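Local coordinates for protein sulfotransferase (Mus musculus, PDB 5X2B) that probably transfers sulfo groups from a nucleotide donor to acceptor molecules, as cytosolic sulfotransferases do, and binds adenosine-3',5'-diphosphate and calcium, at residues Ile104-Arg109 with Val167-Tyr172; Asp113-Met118 with Glu132-Phe137; Phe119-Asp124 with Asn234-Lys239. One frame throughout, in Å; residues are numbered along the deposited sequence.

Contact 1: residues Ile104-Arg109 with Val167-Tyr172. With CA (calcium ion), chain X; A3P (adenosine-3'-5'-diphosphate), chain V.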
loop_
_atom_site.group_PDB
_atom_site.type_symbol
_atom_site.label_atom_id
_atom_site.label_comp_id
_atom_site.label_asym_id
_atom_site.label_seq_id
_atom_site.Cartn_x
_atom_site.Cartn_y
_atom_site.Cartn_z
ATOM N N ILE D 104 -2.554 9.268 -8.904
ATOM C CA ILE D 104 -2.465 7.990 -8.210
ATOM C C ILE D 104 -1.063 7.454 -8.242
ATOM O O ILE D 104 -0.471 7.341 -9.297
ATOM C CB ILE D 104 -3.241 6.845 -8.870
ATOM C CG1 ILE D 104 -4.616 7.280 -9.354
ATOM C CG2 ILE D 104 -3.312 5.684 -7.874
ATOM C CD1 ILE D 104 -5.555 7.628 -8.228
ATOM N N ILE D 105 -0.582 7.089 -7.068
ATOM C CA ILE D 105 0.659 6.406 -6.924
ATOM C C ILE D 105 0.408 5.034 -6.340
ATOM O O ILE D 105 -0.048 4.897 -5.186
ATOM C CB ILE D 105 1.568 7.134 -5.950
ATOM C CG1 ILE D 105 1.969 8.473 -6.533
ATOM C CG2 ILE D 105 2.811 6.281 -5.673
ATOM C CD1 ILE D 105 2.875 9.252 -5.616
ATOM N N TYR D 106 0.702 4.011 -7.143
ATOM C CA TYR D 106 0.402 2.621 -6.764
ATOM C C TYR D 106 1.710 1.927 -6.493
ATOM O O TYR D 106 2.501 1.729 -7.424
ATOM C CB TYR D 106 -0.379 1.865 -7.859
ATOM C CG TYR D 106 -0.793 0.463 -7.432
ATOM C CD1 TYR D 106 -0.014 -0.636 -7.755
ATOM C CD2 TYR D 106 -1.937 0.245 -6.702
ATOM C CE1 TYR D 106 -0.374 -1.911 -7.349
ATOM C CE2 TYR D 106 -2.290 -0.990 -6.280
ATOM C CZ TYR D 106 -1.513 -2.071 -6.608
ATOM O OH TYR D 106 -1.844 -3.342 -6.224
ATOM N N ILE D 107 1.954 1.576 -5.228
ATOM C CA ILE D 107 3.182 0.876 -4.932
ATOM C C ILE D 107 2.971 -0.658 -4.848
ATOM O O ILE D 107 2.049 -1.146 -4.222
ATOM C CB ILE D 107 3.930 1.539 -3.745
ATOM C CG1 ILE D 107 5.239 0.789 -3.526
ATOM C CG2 ILE D 107 3.025 1.711 -2.508
ATOM C CD1 ILE D 107 6.249 1.557 -2.693
ATOM N N VAL D 108 3.806 -1.393 -5.575
ATOM C CA VAL D 108 3.705 -2.852 -5.708
ATOM C C VAL D 108 4.997 -3.604 -5.354
ATOM O O VAL D 108 6.091 -3.128 -5.636
ATOM C CB VAL D 108 3.380 -3.227 -7.134
ATOM C CG1 VAL D 108 4.573 -3.021 -7.977
ATOM C CG2 VAL D 108 2.914 -4.658 -7.198
ATOM N N ARG D 109 4.850 -4.779 -4.742
ATOM C CA ARG D 109 5.977 -5.581 -4.254
ATOM C C ARG D 109 5.818 -7.007 -4.669
ATOM O O ARG D 109 4.707 -7.507 -4.742
ATOM C CB ARG D 109 6.001 -5.573 -2.732
ATOM C CG ARG D 109 7.228 -6.159 -2.162
ATOM C CD ARG D 109 7.214 -5.920 -0.696
ATOM N NE ARG D 109 8.472 -6.348 -0.111
ATOM C CZ ARG D 109 8.635 -6.520 1.186
ATOM N NH1 ARG D 109 7.620 -6.314 2.004
ATOM N NH2 ARG D 109 9.803 -6.907 1.660
ATOM N N VAL D 167 -1.911 7.849 -13.512
ATOM C CA VAL D 167 -1.493 6.737 -12.695
ATOM C C VAL D 167 -0.041 6.338 -12.851
ATOM O O VAL D 167 0.394 6.049 -13.944
ATOM C CB VAL D 167 -2.258 5.515 -12.999
ATOM C CG1 VAL D 167 -1.706 4.375 -12.147
ATOM C CG2 VAL D 167 -3.673 5.718 -12.690
ATOM N N LEU D 168 0.678 6.235 -11.725
ATOM C CA LEU D 168 2.096 5.885 -11.731
ATOM C C LEU D 168 2.458 4.694 -10.851
ATOM O O LEU D 168 2.181 4.666 -9.666
ATOM C CB LEU D 168 2.956 7.067 -11.292
ATOM C CG LEU D 168 4.437 6.769 -11.001
ATOM C CD1 LEU D 168 5.282 6.682 -12.253
ATOM C CD2 LEU D 168 4.975 7.850 -10.088
ATOM N N PHE D 169 3.136 3.730 -11.455
ATOM C CA PHE D 169 3.542 2.541 -10.756
ATOM C C PHE D 169 4.949 2.659 -10.255
ATOM O O PHE D 169 5.839 3.100 -10.972
ATOM C CB PHE D 169 3.410 1.330 -11.680
ATOM C CG PHE D 169 2.081 0.653 -11.584
ATOM C CD1 PHE D 169 0.932 1.269 -12.058
ATOM C CD2 PHE D 169 1.953 -0.587 -11.002
ATOM C CE1 PHE D 169 -0.312 0.647 -11.960
ATOM C CE2 PHE D 169 0.679 -1.214 -10.895
ATOM C CZ PHE D 169 -0.430 -0.589 -11.368
ATOM N N ILE D 170 5.135 2.241 -9.010
ATOM C CA ILE D 170 6.431 2.234 -8.374
ATOM C C ILE D 170 6.673 0.899 -7.701
ATOM O O ILE D 170 5.725 0.306 -7.177
ATOM C CB ILE D 170 6.481 3.300 -7.285
ATOM C CG1 ILE D 170 6.364 4.702 -7.904
ATOM C CG2 ILE D 170 7.745 3.131 -6.467
ATOM C CD1 ILE D 170 7.595 5.180 -8.602
ATOM N N PHE D 171 7.936 0.453 -7.672
ATOM C CA PHE D 171 8.302 -0.846 -7.084
ATOM C C PHE D 171 9.092 -0.743 -5.798
ATOM O O PHE D 171 10.020 0.039 -5.692
ATOM C CB PHE D 171 9.109 -1.681 -8.073
ATOM C CG PHE D 171 8.326 -2.124 -9.257
ATOM C CD1 PHE D 171 7.784 -3.409 -9.331
ATOM C CD2 PHE D 171 8.108 -1.247 -10.283
ATOM C CE1 PHE D 171 7.048 -3.787 -10.399
ATOM C CE2 PHE D 171 7.390 -1.633 -11.356
ATOM C CZ PHE D 171 6.846 -2.903 -11.416
ATOM N N TYR D 172 8.731 -1.567 -4.832
ATOM C CA TYR D 172 9.439 -1.639 -3.579
ATOM C C TYR D 172 10.890 -1.921 -3.847
ATOM O O TYR D 172 11.803 -1.255 -3.367
ATOM C CB TYR D 172 8.853 -2.790 -2.793
ATOM C CG TYR D 172 9.510 -3.016 -1.478
ATOM C CD1 TYR D 172 8.995 -2.457 -0.329
ATOM C CD2 TYR D 172 10.662 -3.767 -1.377
ATOM C CE1 TYR D 172 9.614 -2.657 0.911
ATOM C CE2 TYR D 172 11.272 -3.973 -0.160
ATOM C CZ TYR D 172 10.737 -3.404 0.987
ATOM O OH TYR D 172 11.322 -3.575 2.220
HETATM CA CA CA X . 0.649 5.827 -15.910
HETATM P P1 A3P V . 9.087 -6.572 6.062
HETATM O O1P A3P V . 10.238 -6.047 6.785
HETATM O O2P A3P V . 8.229 -7.279 6.921
HETATM O O3P A3P V . 9.448 -7.364 4.968
HETATM P P2 A3P V . 3.623 -1.378 4.491
HETATM O O4P A3P V . 2.960 -2.103 5.577
HETATM O O5P A3P V . 2.942 -1.469 3.261
HETATM O O6P A3P V . 4.043 -0.010 4.843
HETATM O "O5'" A3P V . 4.993 -2.191 4.301
HETATM C "C5'" A3P V . 5.811 -2.780 5.328
HETATM C "C4'" A3P V . 6.955 -3.599 4.797
HETATM O "O4'" A3P V . 7.844 -2.697 4.240
HETATM C "C3'" A3P V . 7.705 -4.297 5.884
HETATM O "O3'" A3P V . 8.376 -5.399 5.308
HETATM C "C2'" A3P V . 8.688 -3.252 6.287
HETATM O "O2'" A3P V . 9.786 -3.800 6.982
HETATM C "C1'" A3P V . 9.040 -2.676 4.953
HETATM N N9 A3P V . 9.609 -1.331 5.054
HETATM C C8 A3P V . 9.166 -0.364 5.842
HETATM N N7 A3P V . 9.868 0.729 5.712
HETATM C C5 A3P V . 10.816 0.518 4.852
HETATM C C6 A3P V . 11.913 1.314 4.282
HETATM N N6 A3P V . 12.148 2.585 4.658
HETATM N N1 A3P V . 12.680 0.720 3.381
HETATM C C2 A3P V . 12.484 -0.529 3.002
HETATM N N3 A3P V . 11.503 -1.283 3.471
HETATM C C4 A3P V . 10.638 -0.838 4.383
#
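Arg-109 and Tyr-172 leave the ends of two neighbouring strands with matching first torsions, CG trans to the backbone N in both (chi1 -170° and 178°), and the arginine then stays extended as far as NE, which lays it lengthwise along the tyrosine. Its guanidinium is stacked on the ring with the planes 23° apart. NE lies over the ring centre, and Arg-109 CZ stands 3.9 Å from the centroid of the Tyr-172 ring, a cation-pi geometry to which Arg-109 CD adds a CH-pi contact. Both ends meet the nucleotide: Tyr-172 OH gives a weak hydrogen bond to adenine N3 at 2.6 Å, and Arg-109 NH2 gives another weak one, 3.4 Å long, to O3P of the 3'-phosphate, which sits at the guanidinium edge in its plane. Arg-109 NH1 bonds to the carbonyl of Lys-40.

Behind this pair, strands 103-108 and 167-171 run parallel, joined by four backbone hydrogen bonds, the first from Leu-168 N to Ile-104 O (2.9 Å); a fifth, Tyr-172 N to Val-108 O (3.2 Å), carries the ladder one residue past the strand. On the face carrying the aromatic residues, Tyr-106 CB stands 4.2 Å from the centroid of the Phe-169 ring, over its face, and Val-108 CG1 is 3.9 Å from the centroid of the Phe-171 ring. Helix 151-159 covers this face and offers His-154 to the hydroxyl of Tyr-106; helix 179-190 packs on the other, against Ile-105, Leu-168 and Ile-170. At the far end, Val-167 O binds calcium at 2.0 Å, together with the carbonyl oxygens of Lys-162 and Asp-164.

The chemistry is thus divided between the strand ends: calcium at the start of 167-171, and at the C-terminal ends a guanidinium whose rotation is probably fixed by aromatic cover, a carbonyl and a phosphate.

Contact 2: residues Asp113-Met118 with Glu132-Phe137; sequences DTAVSM and ETWAAF. With A3P (adenosine-3'-5'-diphosphate), chain V.
Phe-137 meets helix 111-124 with the outer edge of its ring, between Ala-115 and Met-118. Its CG is trans to the backbone N (chi1 178°), which sends the ring straight out from helix 134-143 towards the other helix. There Phe-137 CE1 comes within 3.4 Å of Ala-115 O, approached obliquely, while Phe-137 CZ lies 3.4 Å from Met-118 CG. The methionine chain is extended beyond CG and crosses the phenylalanine at about a right angle. Its sulfur therefore passes beside the ring rather than over it, with SD in the ring plane and 5.3 Å from the Phe-137 centroid: a Met-aromatic contact at the edge.

Trp-134, one turn earlier, also carries CG trans to its N (chi1 160°), and the indole swings its benzene part inward. Trp-134 CH2 sits 4.0 Å from Ala-115 CB, which lies near the indole plane, and CZ3 is close to the backbone of Val-116. The pyrrole NE1 is bonded to Gln-253. Thr-133 caps the start of the helix, its OG1 accepting from Ala-136 N at 2.8 Å.

An alanine in place of Phe-137 would probably leave the sulfur of Met-118 without its aromatic neighbour and open a gap beside Ala-115, between the two helices.

Phe-137 also meets Tyr-122 edge-to-face, further along helix 111-124. That helix, which follows strand 103-108, has helix 134-143 on one side and the nucleotide pocket, to which Ser-117 belongs, on another. Thr-114, Ser-117 and Met-118 also touch the loop of Lys-40 and Ser-41 beyond strand 33-37.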
loop_
_atom_site.group_PDB
_atom_site.type_symbol
_atom_site.label_atom_id
_atom_site.label_comp_id
_atom_site.label_asym_id
_atom_site.label_seq_id
_atom_site.Cartn_x
_atom_site.Cartn_y
_atom_site.Cartn_z
ATOM N N ASP D 113 7.481 -11.782 -1.405
ATOM C CA ASP D 113 7.989 -11.065 -0.242
ATOM C C ASP D 113 6.836 -10.474 0.569
ATOM O O ASP D 113 6.863 -10.455 1.787
ATOM C CB ASP D 113 8.978 -9.984 -0.640
ATOM C CG ASP D 113 10.409 -10.505 -0.844
ATOM O OD1 ASP D 113 10.758 -11.580 -0.332
ATOM O OD2 ASP D 113 11.217 -9.823 -1.511
ATOM N N THR D 114 5.817 -9.996 -0.123
ATOM C CA THR D 114 4.616 -9.422 0.478
ATOM C C THR D 114 3.914 -10.403 1.409
ATOM O O THR D 114 3.532 -10.125 2.566
ATOM C CB THR D 114 3.695 -9.024 -0.686
ATOM O OG1 THR D 114 4.400 -8.117 -1.535
ATOM C CG2 THR D 114 2.394 -8.394 -0.246
ATOM N N ALA D 115 3.726 -11.594 0.903
ATOM C CA ALA D 115 3.202 -12.653 1.746
ATOM C C ALA D 115 3.935 -12.744 3.105
ATOM O O ALA D 115 3.327 -12.690 4.184
ATOM C CB ALA D 115 3.342 -13.931 1.009
ATOM N N VAL D 116 5.252 -12.904 3.035
ATOM C CA VAL D 116 6.045 -13.106 4.226
ATOM C C VAL D 116 5.735 -11.984 5.167
ATOM O O VAL D 116 5.261 -12.192 6.281
ATOM C CB VAL D 116 7.572 -13.120 3.931
ATOM C CG1 VAL D 116 8.321 -13.098 5.227
ATOM C CG2 VAL D 116 8.009 -14.369 3.066
ATOM N N SER D 117 5.983 -10.780 4.689
ATOM C CA SER D 117 5.833 -9.635 5.525
ATOM C C SER D 117 4.448 -9.716 6.050
ATOM O O SER D 117 4.184 -9.455 7.225
ATOM C CB SER D 117 6.004 -8.361 4.732
ATOM O OG SER D 117 5.681 -7.275 5.574
ATOM N N MET D 118 3.554 -10.114 5.164
ATOM C CA MET D 118 2.169 -10.139 5.525
ATOM C C MET D 118 1.993 -11.220 6.581
ATOM O O MET D 118 1.201 -11.096 7.502
ATOM C CB MET D 118 1.325 -10.454 4.304
ATOM C CG MET D 118 -0.134 -10.233 4.545
ATOM S SD MET D 118 -1.228 -10.253 3.114
ATOM C CE MET D 118 -2.573 -9.286 3.724
ATOM N N GLU D 132 -1.105 -19.843 13.021
ATOM C CA GLU D 132 -0.037 -20.659 13.583
ATOM C C GLU D 132 1.176 -20.709 12.646
ATOM O O GLU D 132 2.239 -20.172 12.975
ATOM C CB GLU D 132 -0.536 -22.082 13.904
ATOM C CG GLU D 132 -1.581 -22.140 15.017
ATOM C CD GLU D 132 -2.180 -23.522 15.191
ATOM O OE1 GLU D 132 -1.417 -24.513 15.103
ATOM O OE2 GLU D 132 -3.413 -23.611 15.424
ATOM N N THR D 133 1.011 -21.337 11.480
ATOM C CA THR D 133 2.136 -21.639 10.613
ATOM C C THR D 133 2.215 -20.724 9.391
ATOM O O THR D 133 1.234 -20.216 8.856
ATOM C CB THR D 133 2.108 -23.129 10.120
ATOM O OG1 THR D 133 0.950 -23.337 9.320
ATOM C CG2 THR D 133 2.086 -24.142 11.277
ATOM N N TRP D 134 3.437 -20.520 8.971
ATOM C CA TRP D 134 3.679 -19.941 7.680
ATOM C C TRP D 134 2.806 -20.637 6.645
ATOM O O TRP D 134 1.874 -20.052 6.090
ATOM C CB TRP D 134 5.148 -20.118 7.361
ATOM C CG TRP D 134 5.393 -20.006 5.966
ATOM C CD1 TRP D 134 6.013 -20.899 5.178
ATOM C CD2 TRP D 134 4.985 -18.940 5.129
ATOM N NE1 TRP D 134 6.043 -20.461 3.884
ATOM C CE2 TRP D 134 5.414 -19.248 3.823
ATOM C CE3 TRP D 134 4.275 -17.755 5.348
ATOM C CZ2 TRP D 134 5.186 -18.399 2.738
ATOM C CZ3 TRP D 134 4.030 -16.918 4.268
ATOM C CH2 TRP D 134 4.492 -17.247 2.981
ATOM N N ALA D 135 3.089 -21.911 6.421
ATOM C CA ALA D 135 2.317 -22.729 5.491
ATOM C C ALA D 135 0.837 -22.417 5.544
ATOM O O ALA D 135 0.190 -22.154 4.529
ATOM C CB ALA D 135 2.549 -24.155 5.824
ATOM N N ALA D 136 0.277 -22.424 6.736
ATOM C CA ALA D 136 -1.117 -22.106 6.861
ATOM C C ALA D 136 -1.295 -20.792 6.135
ATOM O O ALA D 136 -2.019 -20.692 5.128
ATOM C CB ALA D 136 -1.540 -21.967 8.347
ATOM N N PHE D 137 -0.604 -19.780 6.638
ATOM C CA PHE D 137 -0.849 -18.446 6.156
ATOM C C PHE D 137 -0.770 -18.458 4.659
ATOM O O PHE D 137 -1.502 -17.768 3.948
ATOM C CB PHE D 137 0.184 -17.463 6.678
ATOM C CG PHE D 137 -0.031 -16.077 6.158
ATOM C CD1 PHE D 137 0.626 -15.636 5.012
ATOM C CD2 PHE D 137 -0.946 -15.247 6.756
ATOM C CE1 PHE D 137 0.418 -14.381 4.502
ATOM C CE2 PHE D 137 -1.168 -13.970 6.255
ATOM C CZ PHE D 137 -0.465 -13.537 5.124
HETATM P P1 A3P V . 9.087 -6.572 6.062
HETATM O O1P A3P V . 10.238 -6.047 6.785
HETATM O O2P A3P V . 8.229 -7.279 6.921
HETATM O O3P A3P V . 9.448 -7.364 4.968
HETATM P P2 A3P V . 3.623 -1.378 4.491
HETATM O O4P A3P V . 2.960 -2.103 5.577
HETATM O O5P A3P V . 2.942 -1.469 3.261
HETATM O O6P A3P V . 4.043 -0.010 4.843
HETATM O "O5'" A3P V . 4.993 -2.191 4.301
HETATM C "C5'" A3P V . 5.811 -2.780 5.328
HETATM C "C4'" A3P V . 6.955 -3.599 4.797
HETATM O "O4'" A3P V . 7.844 -2.697 4.240
HETATM C "C3'" A3P V . 7.705 -4.297 5.884
HETATM O "O3'" A3P V . 8.376 -5.399 5.308
HETATM C "C2'" A3P V . 8.688 -3.252 6.287
HETATM O "O2'" A3P V . 9.786 -3.800 6.982
HETATM C "C1'" A3P V . 9.040 -2.676 4.953
HETATM N N9 A3P V . 9.609 -1.331 5.054
HETATM C C8 A3P V . 9.166 -0.364 5.842
HETATM N N7 A3P V . 9.868 0.729 5.712
HETATM C C5 A3P V . 10.816 0.518 4.852
HETATM C C6 A3P V . 11.913 1.314 4.282
HETATM N N6 A3P V . 12.148 2.585 4.658
HETATM N N1 A3P V . 12.680 0.720 3.381
HETATM C C2 A3P V . 12.484 -0.529 3.002
HETATM N N3 A3P V . 11.503 -1.283 3.471
HETATM C C4 A3P V . 10.638 -0.838 4.383
#

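Contact 3: residues Phe119-Asp124 with Asn234-Lys239; sequences FHYYRD and NLVFRK. With A3P (adenosine-3'-5'-diphosphate), chain V.
His-120 overlaps the guanidinium of Arg-238: the two planes are only 13° apart, and His-120 CD2 lies over one guanidinium face, 3.1 Å from Arg-238 NH1. NE2 of the imidazole is hydrogen-bonded to the hydroxyl of Tyr-248. Arg-238 reaches this place by a bend at its third torsion (chi3 56°), which turns the guanidinium edge to the 3'-phosphate of the nucleotide. Arg-238 NH2 donates to O3P at 2.6 Å, and NE to O2P over a very short distance; NH1 forms a salt bridge with Asp-244. The backbone N of Lys-239 donates to O1P at 2.6 Å, so each of the three terminal oxygens has a donor.

The next residue along the helix, Tyr-121, presents its ring edge to the backbone of Leu-235 and lies alongside Val-236, its OH 3.6 Å from Val-236 CG1. That hydroxyl is buried without a polar partner in the model. Lys-40 makes a cation-pi contact with the same ring. Leu-235 closes the outer end, its CD2 4.0 Å from Asp-124 CB.

Phe-237, at the centre of an inverse gamma turn, brings its ring near adenine N7. The Arg-Lys-Gly run from Arg-238 to Gly-240, whose N also bonds the nucleotide, matches the 3'-phosphate-binding motif of cytosolic sulfotransferases, here packed against helix 111-124 through His-120.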
loop_
_atom_site.group_PDB
_atom_site.type_symbol
_atom_site.label_atom_id
_atom_site.label_comp_id
_atom_site.label_asym_id
_atom_site.label_seq_id
_atom_site.Cartn_x
_atom_site.Cartn_y
_atom_site.Cartn_z
ATOM N N PHE D 119 2.723 -12.303 6.458
ATOM C CA PHE D 119 2.572 -13.304 7.483
ATOM C C PHE D 119 3.027 -12.751 8.832
ATOM O O PHE D 119 2.455 -13.071 9.868
ATOM C CB PHE D 119 3.325 -14.593 7.137
ATOM C CG PHE D 119 3.506 -15.550 8.323
ATOM C CD1 PHE D 119 2.465 -16.363 8.763
ATOM C CD2 PHE D 119 4.716 -15.605 8.993
ATOM C CE1 PHE D 119 2.625 -17.194 9.819
ATOM C CE2 PHE D 119 4.894 -16.460 10.061
ATOM C CZ PHE D 119 3.855 -17.249 10.477
ATOM N N HIS D 120 4.040 -11.914 8.857
ATOM C CA HIS D 120 4.551 -11.532 10.152
ATOM C C HIS D 120 3.616 -10.625 10.846
ATOM O O HIS D 120 3.526 -10.644 12.069
ATOM C CB HIS D 120 5.886 -10.899 10.015
ATOM C CG HIS D 120 6.964 -11.905 10.013
ATOM N ND1 HIS D 120 7.196 -12.730 11.094
ATOM C CD2 HIS D 120 7.837 -12.297 9.042
ATOM C CE1 HIS D 120 8.177 -13.566 10.799
ATOM N NE2 HIS D 120 8.575 -13.323 9.571
ATOM N N TYR D 121 2.901 -9.839 10.057
ATOM C CA TYR D 121 1.981 -8.879 10.624
ATOM C C TYR D 121 0.758 -9.536 11.267
ATOM O O TYR D 121 0.300 -9.103 12.330
ATOM C CB TYR D 121 1.553 -7.849 9.565
ATOM C CG TYR D 121 1.575 -6.387 10.018
ATOM C CD1 TYR D 121 2.691 -5.831 10.652
ATOM C CD2 TYR D 121 0.507 -5.565 9.772
ATOM C CE1 TYR D 121 2.714 -4.491 11.057
ATOM C CE2 TYR D 121 0.518 -4.234 10.162
ATOM C CZ TYR D 121 1.615 -3.698 10.799
ATOM O OH TYR D 121 1.578 -2.362 11.163
ATOM N N TYR D 122 0.213 -10.567 10.639
ATOM C CA TYR D 122 -0.928 -11.276 11.239
ATOM C C TYR D 122 -0.488 -11.863 12.577
ATOM O O TYR D 122 -1.302 -12.010 13.508
ATOM C CB TYR D 122 -1.398 -12.425 10.346
ATOM C CG TYR D 122 -2.608 -12.176 9.425
ATOM C CD1 TYR D 122 -2.483 -11.413 8.272
ATOM C CD2 TYR D 122 -3.848 -12.775 9.672
ATOM C CE1 TYR D 122 -3.555 -11.224 7.409
ATOM C CE2 TYR D 122 -4.939 -12.578 8.810
ATOM C CZ TYR D 122 -4.786 -11.800 7.673
ATOM O OH TYR D 122 -5.852 -11.580 6.787
ATOM N N ARG D 123 0.804 -12.195 12.657
ATOM C CA ARG D 123 1.356 -12.917 13.790
ATOM C C ARG D 123 1.649 -11.948 14.887
ATOM O O ARG D 123 1.535 -12.288 16.049
ATOM C CB ARG D 123 2.615 -13.654 13.377
ATOM C CG ARG D 123 3.271 -14.438 14.492
ATOM C CD ARG D 123 4.289 -15.388 13.925
ATOM N NE ARG D 123 5.366 -15.720 14.860
ATOM C CZ ARG D 123 5.476 -16.894 15.471
ATOM N NH1 ARG D 123 4.573 -17.829 15.255
ATOM N NH2 ARG D 123 6.474 -17.133 16.312
ATOM N N ASP D 124 1.985 -10.727 14.500
ATOM C CA ASP D 124 2.364 -9.712 15.451
ATOM C C ASP D 124 1.288 -8.647 15.620
ATOM O O ASP D 124 1.397 -7.819 16.522
ATOM C CB ASP D 124 3.702 -9.074 15.038
ATOM C CG ASP D 124 4.860 -9.993 15.310
ATOM O OD1 ASP D 124 4.652 -10.968 16.063
ATOM O OD2 ASP D 124 5.971 -9.758 14.797
ATOM N N ASN D 234 5.178 0.685 15.053
ATOM C CA ASN D 234 6.486 0.022 15.134
ATOM C C ASN D 234 6.448 -1.446 14.660
ATOM O O ASN D 234 7.496 -2.076 14.481
ATOM C CB ASN D 234 7.135 0.185 16.522
ATOM C CG ASN D 234 7.945 1.484 16.643
ATOM O OD1 ASN D 234 9.104 1.562 16.202
ATOM N ND2 ASN D 234 7.337 2.508 17.243
ATOM N N LEU D 235 5.255 -1.977 14.410
ATOM C CA LEU D 235 5.140 -3.339 13.888
ATOM C C LEU D 235 5.656 -3.483 12.448
ATOM O O LEU D 235 6.091 -4.549 12.070
ATOM C CB LEU D 235 3.701 -3.865 14.016
ATOM C CG LEU D 235 3.339 -4.178 15.470
ATOM C CD1 LEU D 235 1.916 -4.661 15.642
ATOM C CD2 LEU D 235 4.295 -5.221 16.010
ATOM N N VAL D 236 5.686 -2.411 11.667
ATOM C CA VAL D 236 6.001 -2.545 10.236
ATOM C C VAL D 236 7.488 -2.749 9.920
ATOM O O VAL D 236 7.856 -3.335 8.901
ATOM C CB VAL D 236 5.462 -1.342 9.430
ATOM C CG1 VAL D 236 4.531 -0.538 10.258
ATOM C CG2 VAL D 236 6.550 -0.480 8.966
ATOM N N PHE D 237 8.359 -2.299 10.806
ATOM C CA PHE D 237 9.784 -2.370 10.531
ATOM C C PHE D 237 10.328 -3.653 10.991
ATOM O O PHE D 237 11.135 -3.723 11.913
ATOM C CB PHE D 237 10.492 -1.244 11.217
ATOM C CG PHE D 237 9.934 0.041 10.843
ATOM C CD1 PHE D 237 10.203 0.566 9.585
ATOM C CD2 PHE D 237 9.055 0.697 11.689
ATOM C CE1 PHE D 237 9.651 1.771 9.182
ATOM C CE2 PHE D 237 8.498 1.890 11.309
ATOM C CZ PHE D 237 8.794 2.442 10.034
ATOM N N ARG D 238 9.872 -4.677 10.305
ATOM C CA ARG D 238 10.247 -5.997 10.655
ATOM C C ARG D 238 11.638 -6.155 10.147
ATOM O O ARG D 238 12.581 -6.231 10.927
ATOM C CB ARG D 238 9.315 -7.022 10.015
ATOM C CG ARG D 238 9.656 -8.438 10.413
ATOM C CD ARG D 238 8.789 -9.402 9.668
ATOM N NE ARG D 238 8.899 -9.199 8.230
ATOM C CZ ARG D 238 9.641 -9.952 7.431
ATOM N NH1 ARG D 238 10.340 -10.959 7.919
ATOM N NH2 ARG D 238 9.694 -9.689 6.139
ATOM N N LYS D 239 11.783 -6.169 8.832
ATOM C CA LYS D 239 13.066 -6.535 8.254
ATOM C C LYS D 239 13.395 -5.707 7.050
ATOM O O LYS D 239 14.558 -5.447 6.802
ATOM C CB LYS D 239 13.076 -8.006 7.841
ATOM C CG LYS D 239 14.440 -8.635 7.944
ATOM C CD LYS D 239 14.441 -10.106 7.633
ATOM C CE LYS D 239 13.755 -10.925 8.709
ATOM N NZ LYS D 239 14.713 -11.663 9.614
HETATM P P1 A3P V . 9.087 -6.572 6.062
HETATM O O1P A3P V . 10.238 -6.047 6.785
HETATM O O2P A3P V . 8.229 -7.279 6.921
HETATM O O3P A3P V . 9.448 -7.364 4.968
HETATM P P2 A3P V . 3.623 -1.378 4.491
HETATM O O4P A3P V . 2.960 -2.103 5.577
HETATM O O5P A3P V . 2.942 -1.469 3.261
HETATM O O6P A3P V . 4.043 -0.010 4.843
HETATM O "O5'" A3P V . 4.993 -2.191 4.301
HETATM C "C5'" A3P V . 5.811 -2.780 5.328
HETATM C "C4'" A3P V . 6.955 -3.599 4.797
HETATM O "O4'" A3P V . 7.844 -2.697 4.240
HETATM C "C3'" A3P V . 7.705 -4.297 5.884
HETATM O "O3'" A3P V . 8.376 -5.399 5.308
HETATM C "C2'" A3P V . 8.688 -3.252 6.287
HETATM O "O2'" A3P V . 9.786 -3.800 6.982
HETATM C "C1'" A3P V . 9.040 -2.676 4.953
HETATM N N9 A3P V . 9.609 -1.331 5.054
HETATM C C8 A3P V . 9.166 -0.364 5.842
HETATM N N7 A3P V . 9.868 0.729 5.712
HETATM C C5 A3P V . 10.816 0.518 4.852
HETATM C C6 A3P V . 11.913 1.314 4.282
HETATM N N6 A3P V . 12.148 2.585 4.658
HETATM N N1 A3P V . 12.680 0.720 3.381
HETATM C C2 A3P V . 12.484 -0.529 3.002
HETATM N N3 A3P V . 11.503 -1.283 3.471
HETATM C C4 A3P V . 10.638 -0.838 4.383
#

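How the contacts relate
Followed from the N terminus, strand 103-108 enters contact 1 and leads directly into helix 111-124, whose first half serves contact 2 and second half contact 3. Contact 2 closes a short loop as the chain returns in helix 134-143, and it nests inside the longer loop that contact 1 closes when strand 167-171 joins the parallel sheet at its edge. Contact 3 waits for residues 234-239, far downstream, and so crosses both. Phe-119 packs on Phe-137, joining contacts 2 and 3, while Arg-109 touches Ser-117 between contacts 1 and 2. The sheet's C-terminal end, helix 111-124 and the late loop converge on one nucleotide, with helix 134-143 packed on another side of helix 111-124.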